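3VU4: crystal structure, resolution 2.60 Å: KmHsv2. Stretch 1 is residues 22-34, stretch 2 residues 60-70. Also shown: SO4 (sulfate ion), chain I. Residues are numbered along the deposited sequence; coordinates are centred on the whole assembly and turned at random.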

# COMPACT_ATOMS: atom_id res chain seq x y z
N VAL A 22 8.17 -17.28 -1.59
CA VAL A 22 7.04 -16.46 -1.96
C VAL A 22 7.51 -15.66 -3.18
O VAL A 22 8.57 -15.05 -3.15
CB VAL A 22 6.66 -15.54 -0.80
CG1 VAL A 22 5.60 -14.53 -1.23
CG2 VAL A 22 6.15 -16.37 0.34
N THR A 23 6.74 -15.67 -4.25
CA THR A 23 7.14 -14.94 -5.45
C THR A 23 6.42 -13.60 -5.57
O THR A 23 6.78 -12.76 -6.40
CB THR A 23 6.88 -15.79 -6.72
OG1 THR A 23 5.54 -16.29 -6.71
CG2 THR A 23 7.85 -16.97 -6.77
N ASP A 24 5.41 -13.41 -4.73
CA ASP A 24 4.64 -12.17 -4.71
C ASP A 24 3.57 -12.29 -3.64
O ASP A 24 3.13 -13.40 -3.31
CB ASP A 24 4.00 -11.91 -6.08
CG ASP A 24 3.51 -10.47 -6.23
OD1 ASP A 24 4.20 -9.55 -5.76
OD2 ASP A 24 2.44 -10.26 -6.84
N TYR A 25 3.16 -11.15 -3.09
CA TYR A 25 2.14 -11.11 -2.06
C TYR A 25 1.54 -9.72 -2.07
O TYR A 25 2.22 -8.75 -2.41
CB TYR A 25 2.73 -11.44 -0.69
CG TYR A 25 3.82 -10.49 -0.22
CD1 TYR A 25 5.01 -10.35 -0.95
CD2 TYR A 25 3.68 -9.76 0.96
CE1 TYR A 25 6.02 -9.48 -0.52
CE2 TYR A 25 4.68 -8.89 1.41
CZ TYR A 25 5.85 -8.76 0.66
OH TYR A 25 6.83 -7.89 1.09
N GLU A 26 0.27 -9.61 -1.72
CA GLU A 26 -0.40 -8.32 -1.74
C GLU A 26 -1.70 -8.40 -0.95
O GLU A 26 -2.31 -9.47 -0.86
CB GLU A 26 -0.66 -7.93 -3.19
CG GLU A 26 -1.17 -6.52 -3.41
CD GLU A 26 -0.24 -5.49 -2.82
OE1 GLU A 26 -0.26 -5.31 -1.58
OE2 GLU A 26 0.52 -4.86 -3.60
N PHE A 27 -2.12 -7.28 -0.36
CA PHE A 27 -3.36 -7.21 0.41
C PHE A 27 -4.52 -6.90 -0.53
O PHE A 27 -4.31 -6.38 -1.62
CB PHE A 27 -3.27 -6.08 1.44
CG PHE A 27 -2.18 -6.26 2.44
CD1 PHE A 27 -2.41 -6.98 3.61
CD2 PHE A 27 -0.91 -5.73 2.21
CE1 PHE A 27 -1.39 -7.17 4.53
CE2 PHE A 27 0.11 -5.92 3.12
CZ PHE A 27 -0.13 -6.64 4.29
N ASN A 28 -5.75 -7.22 -0.11
CA ASN A 28 -6.89 -6.90 -0.95
C ASN A 28 -7.23 -5.43 -0.66
O ASN A 28 -6.76 -4.87 0.34
CB ASN A 28 -8.08 -7.82 -0.67
CG ASN A 28 -8.70 -7.61 0.70
OD1 ASN A 28 -8.17 -6.87 1.54
ND2 ASN A 28 -9.83 -8.28 0.93
N GLN A 29 -8.03 -4.81 -1.51
CA GLN A 29 -8.38 -3.40 -1.39
C GLN A 29 -8.72 -2.80 -0.02
O GLN A 29 -8.50 -1.61 0.19
CB GLN A 29 -9.49 -3.06 -2.39
CG GLN A 29 -9.17 -3.42 -3.85
CD GLN A 29 -9.03 -4.92 -4.09
OE1 GLN A 29 -9.66 -5.73 -3.41
NE2 GLN A 29 -8.22 -5.30 -5.07
N ASP A 30 -9.26 -3.58 0.91
CA ASP A 30 -9.59 -3.04 2.23
C ASP A 30 -8.68 -3.60 3.33
O ASP A 30 -8.95 -3.42 4.52
CB ASP A 30 -11.06 -3.32 2.57
CG ASP A 30 -11.30 -4.76 2.95
OD1 ASP A 30 -10.83 -5.66 2.23
OD2 ASP A 30 -11.98 -5.00 3.98
N GLN A 31 -7.61 -4.27 2.93
CA GLN A 31 -6.65 -4.87 3.86
C GLN A 31 -7.23 -5.82 4.88
O GLN A 31 -6.83 -5.80 6.05
CB GLN A 31 -5.88 -3.79 4.61
CG GLN A 31 -4.78 -3.15 3.83
CD GLN A 31 -5.25 -1.95 3.07
OE1 GLN A 31 -4.47 -1.29 2.40
NE2 GLN A 31 -6.54 -1.66 3.16
N SER A 32 -8.17 -6.66 4.47
CA SER A 32 -8.74 -7.62 5.40
C SER A 32 -8.22 -9.00 5.00
O SER A 32 -8.34 -9.97 5.75
CB SER A 32 -10.27 -7.58 5.33
OG SER A 32 -10.74 -7.74 4.00
N CYS A 33 -7.61 -9.06 3.82
CA CYS A 33 -7.04 -10.30 3.30
C CYS A 33 -5.70 -10.06 2.63
O CYS A 33 -5.40 -8.96 2.16
CB CYS A 33 -7.98 -10.93 2.27
SG CYS A 33 -9.53 -11.54 2.92
N LEU A 34 -4.91 -11.13 2.57
CA LEU A 34 -3.60 -11.11 1.93
C LEU A 34 -3.55 -12.30 0.99
O LEU A 34 -3.95 -13.40 1.36
CB LEU A 34 -2.48 -11.26 2.97
CG LEU A 34 -1.08 -11.53 2.41
CD1 LEU A 34 -0.48 -10.24 1.84
CD2 LEU A 34 -0.20 -12.06 3.53
S SO4 I . -15.13 -1.01 -6.44
O1 SO4 I . -16.46 -1.52 -6.83
O2 SO4 I . -15.19 -0.52 -5.05
O3 SO4 I . -14.14 -2.09 -6.53
O4 SO4 I . -14.75 0.10 -7.34
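Stretch 2 (60-70) HLSKVRMLHRT

Two strands run side by side in nearly the same direction here, yet no backbone-to-backbone hydrogen bond joins them: every direct hydrogen bond between the stretches uses a side chain of stretch 1 as donor or acceptor. Strand 63-66 of stretch 2 crosses strand 24-27 at -18°, with the axes 6.0 Å apart at their closest. The CA atoms of Thr23 and Ser62 lie nearest each other (5.9 Å), as do those of Asp24 and Lys63 (5.4 Å) and of Glu26 and Arg65 (6.5 Å), while farther along Asn28 pairs with His68, their CA atoms 5.6 Å apart.

At the start, Thr23 OG1 donates to Leu61 O at 2.7 Å, a short hydroxyl side chain being able to donate to a nearby carbonyl. Asp24 then points toward stretch 2, and its carboxylate suits a place between donors: OD2 accepts from Val64 N at 3.0 Å and forms a salt bridge with Arg65 NH1 at 3.1 Å. A water links Asp24 OD1 to Arg65 NH2. Asp24 OD2 lies at the edge of the Arg65 guanidinium, near its plane, and Glu26 CG lies over one face. A second water, accepting from Met66 N and donating to Phe27 O, bridges the two backbones.

Beyond Phe27, stretch 1 enters a type I turn, Asn28 to Gln31, and stretch 2 leaves its extended form, with His68 at phi/psi 52/-117°. Amide side chains suit this region because each offers both a donor and an acceptor. Gln29 uses both across the contact, NE2 giving to Met66 O at 2.8 Å and OE1 accepting from His68 N at 2.7 Å. Asn28 ND2 reaches His68 O at 2.9 Å, while its OD1 accepts from Ser32 N, just past the turn.

Met66, long and flexible, brings the end of its side chain against stretch 1: its CG lies 3.4 Å from Asn28 CB and its SD 3.8 Å from Cys33 CB. Finally, Arg69 lays one face of its flat guanidinium against the Cys33 sulfur, with NH1 3.3 Å from SG.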

# COMPACT_ATOMS: atom_id res chain seq x y z
N HIS A 60 4.53 -21.33 -11.73
CA HIS A 60 4.96 -20.17 -12.50
C HIS A 60 4.36 -18.84 -12.02
O HIS A 60 4.59 -17.80 -12.64
CB HIS A 60 4.61 -20.38 -13.98
CG HIS A 60 5.24 -21.61 -14.56
ND1 HIS A 60 6.55 -21.65 -14.97
CD2 HIS A 60 4.75 -22.87 -14.69
CE1 HIS A 60 6.85 -22.89 -15.33
NE2 HIS A 60 5.78 -23.64 -15.17
N LEU A 61 3.60 -18.88 -10.93
CA LEU A 61 3.00 -17.66 -10.41
C LEU A 61 4.07 -16.61 -10.17
O LEU A 61 4.96 -16.79 -9.35
CB LEU A 61 2.23 -17.94 -9.13
CG LEU A 61 0.92 -18.68 -9.40
CD1 LEU A 61 0.15 -18.84 -8.11
CD2 LEU A 61 0.10 -17.90 -10.41
N SER A 62 3.95 -15.52 -10.91
CA SER A 62 4.89 -14.42 -10.85
C SER A 62 4.31 -13.19 -10.13
O SER A 62 5.05 -12.39 -9.53
CB SER A 62 5.29 -14.06 -12.27
OG SER A 62 5.75 -12.73 -12.37
N LYS A 63 2.99 -13.05 -10.21
CA LYS A 63 2.29 -11.93 -9.60
C LYS A 63 0.87 -12.37 -9.28
O LYS A 63 0.25 -13.12 -10.04
CB LYS A 63 2.31 -10.75 -10.58
CG LYS A 63 1.60 -9.50 -10.11
CD LYS A 63 2.21 -8.31 -10.80
CE LYS A 63 3.66 -8.19 -10.38
NZ LYS A 63 4.43 -7.25 -11.22
N VAL A 64 0.33 -11.89 -8.16
CA VAL A 64 -1.01 -12.29 -7.77
C VAL A 64 -1.79 -11.16 -7.08
O VAL A 64 -1.25 -10.42 -6.25
CB VAL A 64 -0.92 -13.56 -6.86
CG1 VAL A 64 -0.24 -13.21 -5.54
CG2 VAL A 64 -2.29 -14.15 -6.65
N ARG A 65 -3.07 -11.03 -7.43
CA ARG A 65 -3.95 -10.00 -6.87
C ARG A 65 -5.33 -10.58 -6.59
O ARG A 65 -5.71 -11.60 -7.16
CB ARG A 65 -4.12 -8.85 -7.87
CG ARG A 65 -2.85 -8.13 -8.26
CD ARG A 65 -2.38 -7.20 -7.16
NE ARG A 65 -1.20 -6.47 -7.58
CZ ARG A 65 0.05 -6.90 -7.44
NH1 ARG A 65 0.27 -8.08 -6.87
NH2 ARG A 65 1.06 -6.18 -7.89
N MET A 66 -6.08 -9.93 -5.70
CA MET A 66 -7.42 -10.40 -5.42
C MET A 66 -8.41 -9.24 -5.43
O MET A 66 -8.03 -8.08 -5.24
CB MET A 66 -7.47 -11.18 -4.10
CG MET A 66 -7.44 -10.37 -2.83
SD MET A 66 -7.33 -11.48 -1.39
CE MET A 66 -9.05 -12.02 -1.22
N LEU A 67 -9.68 -9.54 -5.68
CA LEU A 67 -10.71 -8.51 -5.72
C LEU A 67 -11.63 -8.61 -4.51
O LEU A 67 -12.48 -9.49 -4.43
CB LEU A 67 -11.55 -8.64 -6.99
CG LEU A 67 -12.72 -7.65 -7.08
CD1 LEU A 67 -12.18 -6.22 -7.17
CD2 LEU A 67 -13.57 -7.97 -8.29
N HIS A 68 -11.44 -7.70 -3.56
CA HIS A 68 -12.25 -7.67 -2.35
C HIS A 68 -12.26 -9.04 -1.68
O HIS A 68 -11.21 -9.54 -1.25
CB HIS A 68 -13.67 -7.23 -2.68
CG HIS A 68 -13.72 -5.87 -3.31
ND1 HIS A 68 -13.19 -4.76 -2.70
CD2 HIS A 68 -14.21 -5.45 -4.50
CE1 HIS A 68 -13.34 -3.71 -3.48
NE2 HIS A 68 -13.96 -4.10 -4.58
N ARG A 69 -13.43 -9.65 -1.58
CA ARG A 69 -13.55 -10.96 -0.98
C ARG A 69 -14.28 -11.89 -1.93
O ARG A 69 -14.81 -12.93 -1.52
CB ARG A 69 -14.30 -10.87 0.35
CG ARG A 69 -13.41 -10.46 1.53
CD ARG A 69 -14.24 -10.26 2.80
NE ARG A 69 -13.41 -10.14 4.00
CZ ARG A 69 -12.64 -11.12 4.48
NH1 ARG A 69 -12.59 -12.30 3.88
NH2 ARG A 69 -11.93 -10.92 5.59
N THR A 70 -14.30 -11.51 -3.21
CA THR A 70 -14.96 -12.29 -4.24
C THR A 70 -14.22 -13.58 -4.57
O THR A 70 -13.25 -13.95 -3.90
CB THR A 70 -15.10 -11.48 -5.53
OG1 THR A 70 -13.83 -11.42 -6.19
CG2 THR A 70 -15.56 -10.07 -5.21
O HOH W 1 3.77 -7.21 -6.91
O HOH W 2 -4.51 -8.02 -4.32
O HOH W 3 -12.40 -5.89 0.08